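Local structure of uncharacterized protein (4XLZ) at residues 105-110 with 121-126; 127-132 with 173-178. The protein is a CE-14 family deacetylase that probably removes an acetyl group from N,N'-diacetylchitobiose with the help of a bound metal ion. One frame throughout, in Å; residues are numbered along the deposited sequence.

Interaction 1. Residues 105-110 with 121-126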
loop_
_atom_site.group_PDB
_atom_site.type_symbol
_atom_site.label_atom_id
_atom_site.label_comp_id
_atom_site.label_asym_id
_atom_site.label_seq_id
_atom_site.Cartn_x
_atom_site.Cartn_y
_atom_site.Cartn_z
ATOM N N TYR A 105 17.616 19.031 -8.357
ATOM C CA TYR A 105 17.516 17.702 -7.706
ATOM C C TYR A 105 16.468 16.851 -8.414
ATOM O O TYR A 105 15.334 17.380 -8.596
ATOM C CB TYR A 105 17.031 17.853 -6.262
ATOM C CG TYR A 105 18.024 18.499 -5.337
ATOM C CD1 TYR A 105 18.138 19.916 -5.210
ATOM C CD2 TYR A 105 18.804 17.690 -4.498
ATOM C CE1 TYR A 105 19.056 20.457 -4.281
ATOM C CE2 TYR A 105 19.712 18.244 -3.610
ATOM C CZ TYR A 105 19.800 19.588 -3.499
ATOM O OH TYR A 105 20.691 20.149 -2.551
ATOM N N TRP A 106 16.809 15.691 -8.797
ATOM C CA TRP A 106 15.914 14.781 -9.531
ATOM C C TRP A 106 15.452 13.719 -8.583
ATOM O O TRP A 106 16.253 12.873 -8.113
ATOM C CB TRP A 106 16.658 14.072 -10.680
ATOM C CG TRP A 106 17.199 15.060 -11.732
ATOM C CD1 TRP A 106 18.480 15.572 -11.777
ATOM C CD2 TRP A 106 16.478 15.600 -12.798
ATOM N NE1 TRP A 106 18.582 16.371 -12.987
ATOM C CE2 TRP A 106 17.346 16.402 -13.541
ATOM C CE3 TRP A 106 15.160 15.436 -13.213
ATOM C CZ2 TRP A 106 16.935 17.051 -14.742
ATOM C CZ3 TRP A 106 14.690 16.073 -14.413
ATOM C CH2 TRP A 106 15.627 16.869 -15.128
ATOM N N LEU A 107 14.192 13.712 -8.203
ATOM C CA LEU A 107 13.744 12.614 -7.266
ATOM C C LEU A 107 13.569 11.337 -7.971
ATOM O O LEU A 107 13.561 10.261 -7.315
ATOM C CB LEU A 107 12.377 12.994 -6.632
ATOM C CG LEU A 107 12.402 14.260 -5.794
ATOM C CD1 LEU A 107 11.108 14.257 -4.933
ATOM C CD2 LEU A 107 13.603 14.423 -4.811
ATOM N N ASN A 108 13.364 11.336 -9.330
ATOM C CA ASN A 108 13.305 10.156 -10.168
ATOM C C ASN A 108 12.128 9.184 -9.923
ATOM O O ASN A 108 12.183 8.102 -10.390
ATOM C CB ASN A 108 14.650 9.311 -10.108
ATOM C CG ASN A 108 15.871 10.078 -10.772
ATOM O OD1 ASN A 108 16.913 10.230 -10.136
ATOM N ND2 ASN A 108 15.706 10.425 -11.860
ATOM N N TYR A 109 11.097 9.713 -9.316
ATOM C CA TYR A 109 9.862 8.855 -9.337
ATOM C C TYR A 109 9.361 8.747 -10.804
ATOM O O TYR A 109 9.568 9.700 -11.602
ATOM C CB TYR A 109 8.735 9.462 -8.401
ATOM C CG TYR A 109 9.200 9.356 -6.943
ATOM C CD1 TYR A 109 9.065 8.134 -6.306
ATOM C CD2 TYR A 109 9.674 10.459 -6.292
ATOM C CE1 TYR A 109 9.518 7.956 -4.992
ATOM C CE2 TYR A 109 10.089 10.337 -4.900
ATOM C CZ TYR A 109 10.041 9.075 -4.356
ATOM O OH TYR A 109 10.556 8.976 -3.062
ATOM N N ARG A 110 8.798 7.618 -11.155
ATOM C CA ARG A 110 8.400 7.490 -12.553
ATOM C C ARG A 110 7.151 8.359 -12.804
ATOM O O ARG A 110 6.183 8.409 -12.065
ATOM C CB ARG A 110 8.072 6.044 -12.911
ATOM C CG ARG A 110 7.780 5.941 -14.456
ATOM C CD ARG A 110 7.673 4.418 -14.868
ATOM N NE ARG A 110 9.059 3.800 -14.751
ATOM C CZ ARG A 110 9.273 2.494 -14.912
ATOM N NH1 ARG A 110 8.250 1.668 -15.153
ATOM N NH2 ARG A 110 10.500 1.999 -14.798
ATOM N N ARG A 121 7.379 12.994 1.082
ATOM C CA ARG A 121 7.590 14.169 1.944
ATOM C C ARG A 121 8.968 14.116 2.460
ATOM O O ARG A 121 9.608 15.226 2.616
ATOM C CB ARG A 121 6.591 14.159 3.141
ATOM C CG ARG A 121 5.078 14.291 2.648
ATOM C CD ARG A 121 4.243 14.527 3.946
ATOM N NE ARG A 121 2.829 14.440 3.549
ATOM C CZ ARG A 121 2.141 13.290 3.439
ATOM N NH1 ARG A 121 2.516 12.173 4.052
ATOM N NH2 ARG A 121 1.001 13.357 2.742
ATOM N N LYS A 122 9.455 12.973 2.966
ATOM C CA LYS A 122 10.824 12.948 3.527
ATOM C C LYS A 122 11.832 13.379 2.478
ATOM O O LYS A 122 12.827 14.058 2.834
ATOM C CB LYS A 122 11.172 11.520 3.997
ATOM C CG LYS A 122 10.403 11.195 5.270
ATOM C CD LYS A 122 10.840 9.746 5.612
ATOM C CE LYS A 122 10.232 9.396 6.923
ATOM N NZ LYS A 122 10.570 7.839 7.025
ATOM N N ASP A 123 11.688 13.025 1.192
ATOM C CA ASP A 123 12.692 13.480 0.178
ATOM C C ASP A 123 12.677 15.041 0.119
ATOM O O ASP A 123 13.718 15.736 0.089
ATOM C CB ASP A 123 12.236 13.020 -1.205
ATOM C CG ASP A 123 12.459 11.602 -1.442
ATOM O OD1 ASP A 123 13.348 10.956 -0.759
ATOM O OD2 ASP A 123 11.689 11.074 -2.318
ATOM N N LEU A 124 11.467 15.654 0.080
ATOM C CA LEU A 124 11.339 17.116 0.006
ATOM C C LEU A 124 11.912 17.741 1.245
ATOM O O LEU A 124 12.605 18.744 1.197
ATOM C CB LEU A 124 9.889 17.570 -0.228
ATOM C CG LEU A 124 9.380 17.097 -1.591
ATOM C CD1 LEU A 124 7.915 17.640 -1.680
ATOM C CD2 LEU A 124 10.187 17.709 -2.770
ATOM N N VAL A 125 11.557 17.225 2.452
ATOM C CA VAL A 125 12.031 17.807 3.732
ATOM C C VAL A 125 13.575 17.637 3.776
ATOM O O VAL A 125 14.173 18.637 4.273
ATOM C CB VAL A 125 11.371 17.051 4.833
ATOM C CG1 VAL A 125 12.050 17.358 6.210
ATOM C CG2 VAL A 125 9.873 17.467 4.929
ATOM N N LYS A 126 14.171 16.582 3.288
ATOM C CA LYS A 126 15.673 16.472 3.367
ATOM C C LYS A 126 16.280 17.605 2.542
ATOM O O LYS A 126 17.220 18.291 2.977
ATOM C CB LYS A 126 16.045 15.133 2.683
ATOM C CG LYS A 126 17.553 14.880 2.784
ATOM C CD LYS A 126 17.946 13.288 2.682
ATOM C CE LYS A 126 17.696 12.830 1.391
ATOM N NZ LYS A 126 17.800 11.254 1.588
#
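Y109 and D123 reach for each other from opposite directions, the phenol of the strand 103-109 meeting the carboxylate of the helix 118-131. The hydroxyl OH of Y109 donates to OD2 of D123 over a very short 2.5 Å. OD2 lies in the plane of the ring, at its edge, and also approaches CE2 of Y109 at 3.1 Å; ring and carboxylate planes are turned 37° apart. CG of Y109 anti to its carbonyl carbon (chi1 -68°) sends the ring toward the helix, where the hydroxyl at its far end meets D123. Beside this firm grip the apolar part is looser. L107 slides past D123 in the opposite sense, its CD1 4.1 Å from CB of D123, and the same methyl meets CD2 of L124 at 4.2 Å. The axes of 105-109 and 121-126 run almost antiparallel, at 174° and 10.6 Å apart, in a beta-alpha-beta crossover whose helix leads from 103-109, within this chain an outermost strand of the parallel sheet, to strand 135-139. Leucine suits this place because its branched end fills the strand-helix layer, where M67 of the neighbouring strand also packs. Replacing Y109 by a phenylalanine would probably leave OD2 of D123 without its phenol donor and the ring freer to shift. On the looser side, the Y109 ring packs on K122 of the second subunit, whose NZ lies far from OD1 of D123, a weak pairing at most.

Interaction 2. Residues 127-132 with 173-178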
loop_
_atom_site.group_PDB
_atom_site.type_symbol
_atom_site.label_atom_id
_atom_site.label_comp_id
_atom_site.label_asym_id
_atom_site.label_seq_id
_atom_site.Cartn_x
_atom_site.Cartn_y
_atom_site.Cartn_z
ATOM N N ILE A 127 15.731 17.890 1.354
ATOM C CA ILE A 127 16.339 18.961 0.514
ATOM C C ILE A 127 16.033 20.259 1.079
ATOM O O ILE A 127 16.920 21.196 1.080
ATOM C CB ILE A 127 15.725 18.837 -0.891
ATOM C CG1 ILE A 127 16.182 17.516 -1.544
ATOM C CG2 ILE A 127 16.266 20.040 -1.781
ATOM C CD1 ILE A 127 15.364 17.077 -2.817
ATOM N N ILE A 128 14.842 20.586 1.614
ATOM C CA ILE A 128 14.553 21.834 2.221
ATOM C C ILE A 128 15.497 22.078 3.412
ATOM O O ILE A 128 15.905 23.222 3.573
ATOM C CB ILE A 128 13.015 21.898 2.638
ATOM C CG1 ILE A 128 12.203 21.918 1.301
ATOM C CG2 ILE A 128 12.693 23.132 3.493
ATOM C CD1 ILE A 128 10.674 21.730 1.595
ATOM N N ARG A 129 15.666 21.043 4.224
ATOM C CA ARG A 129 16.517 21.272 5.398
ATOM C C ARG A 129 17.940 21.417 4.931
ATOM O O ARG A 129 18.660 22.238 5.613
ATOM C CB ARG A 129 16.397 20.120 6.350
ATOM C CG ARG A 129 15.040 20.098 7.064
ATOM C CD ARG A 129 14.987 18.763 7.873
ATOM N NE ARG A 129 13.701 18.816 8.692
ATOM C CZ ARG A 129 13.167 17.732 9.330
ATOM N NH1 ARG A 129 12.100 17.925 10.115
ATOM N NH2 ARG A 129 13.695 16.510 9.121
ATOM N N LYS A 130 18.400 20.766 3.903
ATOM C CA LYS A 130 19.833 20.971 3.427
ATOM C C LYS A 130 19.988 22.380 2.856
ATOM O O LYS A 130 20.966 23.100 3.186
ATOM C CB LYS A 130 20.127 19.952 2.379
ATOM C CG LYS A 130 21.539 20.142 1.750
ATOM C CD LYS A 130 22.683 19.799 2.639
ATOM C CE LYS A 130 24.051 20.221 1.819
ATOM N NZ LYS A 130 25.136 19.623 2.703
ATOM N N GLU A 131 19.033 22.816 2.019
ATOM C CA GLU A 131 19.259 24.049 1.271
ATOM C C GLU A 131 18.798 25.245 2.030
ATOM O O GLU A 131 19.258 26.406 1.704
ATOM C CB GLU A 131 18.530 23.940 -0.111
ATOM C CG GLU A 131 19.155 22.988 -1.072
ATOM C CD GLU A 131 20.487 23.461 -1.724
ATOM O OE1 GLU A 131 21.012 22.658 -2.450
ATOM O OE2 GLU A 131 20.875 24.637 -1.406
ATOM N N LYS A 132 17.883 25.165 2.996
ATOM C CA LYS A 132 17.346 26.285 3.777
ATOM C C LYS A 132 16.798 27.415 2.897
ATOM O O LYS A 132 17.254 28.604 2.981
ATOM C CB LYS A 132 18.486 26.820 4.707
ATOM C CG LYS A 132 18.789 25.768 5.742
ATOM C CD LYS A 132 19.869 26.289 6.763
ATOM C CE LYS A 132 19.906 25.539 8.170
ATOM N NZ LYS A 132 18.564 25.489 9.086
ATOM N N ILE A 173 15.680 11.249 11.489
ATOM C CA ILE A 173 17.084 10.862 11.258
ATOM C C ILE A 173 17.798 12.071 10.606
ATOM O O ILE A 173 19.022 12.224 10.758
ATOM C CB ILE A 173 17.167 9.625 10.395
ATOM C CG1 ILE A 173 16.466 8.500 11.125
ATOM C CG2 ILE A 173 18.654 9.157 10.268
ATOM C CD1 ILE A 173 16.880 8.246 12.627
ATOM N N ASP A 174 17.096 12.979 9.898
ATOM C CA ASP A 174 17.750 14.192 9.363
ATOM C C ASP A 174 18.400 14.952 10.499
ATOM O O ASP A 174 19.529 15.332 10.308
ATOM C CB ASP A 174 16.618 15.090 8.753
ATOM C CG ASP A 174 16.183 14.688 7.390
ATOM O OD1 ASP A 174 15.165 15.351 6.923
ATOM O OD2 ASP A 174 16.786 13.762 6.747
ATOM N N ILE A 175 17.702 15.167 11.600
ATOM C CA ILE A 175 18.196 16.007 12.687
ATOM C C ILE A 175 19.354 15.226 13.265
ATOM O O ILE A 175 20.443 15.813 13.530
ATOM C CB ILE A 175 17.104 16.113 13.744
ATOM C CG1 ILE A 175 16.121 17.269 13.522
ATOM C CG2 ILE A 175 17.655 16.554 15.107
ATOM C CD1 ILE A 175 15.418 17.351 12.131
ATOM N N ASP A 176 19.259 13.878 13.322
ATOM C CA ASP A 176 20.393 13.102 13.882
ATOM C C ASP A 176 21.658 13.139 13.072
ATOM O O ASP A 176 22.751 12.862 13.623
ATOM C CB ASP A 176 20.032 11.605 14.052
ATOM C CG ASP A 176 18.835 11.403 14.978
ATOM O OD1 ASP A 176 18.102 10.447 14.796
ATOM O OD2 ASP A 176 18.521 12.245 15.835
ATOM N N ILE A 177 21.591 13.377 11.767
ATOM C CA ILE A 177 22.793 13.461 10.908
ATOM C C ILE A 177 23.156 14.891 10.618
ATOM O O ILE A 177 24.068 15.097 9.808
ATOM C CB ILE A 177 22.698 12.716 9.613
ATOM C CG1 ILE A 177 21.541 13.233 8.676
ATOM C CG2 ILE A 177 22.331 11.214 9.893
ATOM C CD1 ILE A 177 21.781 12.957 7.197
ATOM N N GLY A 178 22.523 15.860 11.260
ATOM C CA GLY A 178 22.965 17.265 11.232
ATOM C C GLY A 178 22.177 18.177 10.306
ATOM O O GLY A 178 22.511 19.389 10.092
#
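R129 and D174 form a salt bridge between the last turns of the helix 118-131 and the short helix 172-176, which ends in a Schellman motif with G178 as its C-prime residue. NH2 of R129 donates to OD1 of D174 at 2.9 Å, bent to 144° at the hydrogen. The acceptor is met on its anti side, 20° out of the carboxylate plane, and the two flat groups stand nearly perpendicular, at 80°. This is a single-pronged bridge rather than a side-by-side pair. OD2 of D174 forms a salt bridge with NZ of K126 of the second subunit, so one aspartate serves a contact within the chain and one between chains. Arginine suits its place because its remaining N-H groups are also used: NE, NH1 and NH2 bond to the backbone oxygens of S165, F170 and S171, fixing the guanidinium against the loop that leads into the short helix. The chain of R129 is extended from CG to NE, which carries the charge across to that loop and lets CD pass OD1 of D174 at 3.5 Å. Farther out, I175 supplies the apolar cover, an isoleucine long enough to lay a methyl on the flat cation. E77 of the fourth subunit packs on I175 as well. CD1 of I175 rests over one guanidinium face, offset toward the rim, 3.6 Å from CZ of R129.

After the strands 33-38 and 61-68 the chain reaches strand 103-109, outermost in the sheet of this chain, then turns through a loop into the helix 118-131, and interaction 1 closes that short loop. Interaction 2 opens only afterwards, on the last turns of the same helix, and closes a much longer excursion of forty residues that includes the strand 135-139 and the helix 149-164. The two are therefore in series, neither nested nor crossed, with the helix 118-131 as their common element. Between them they tie the edge of the parallel sheet, through this helix, to the short helix 172-176. They also touch directly, through Y105 with E131 and L107 with I127, and both face the second subunit.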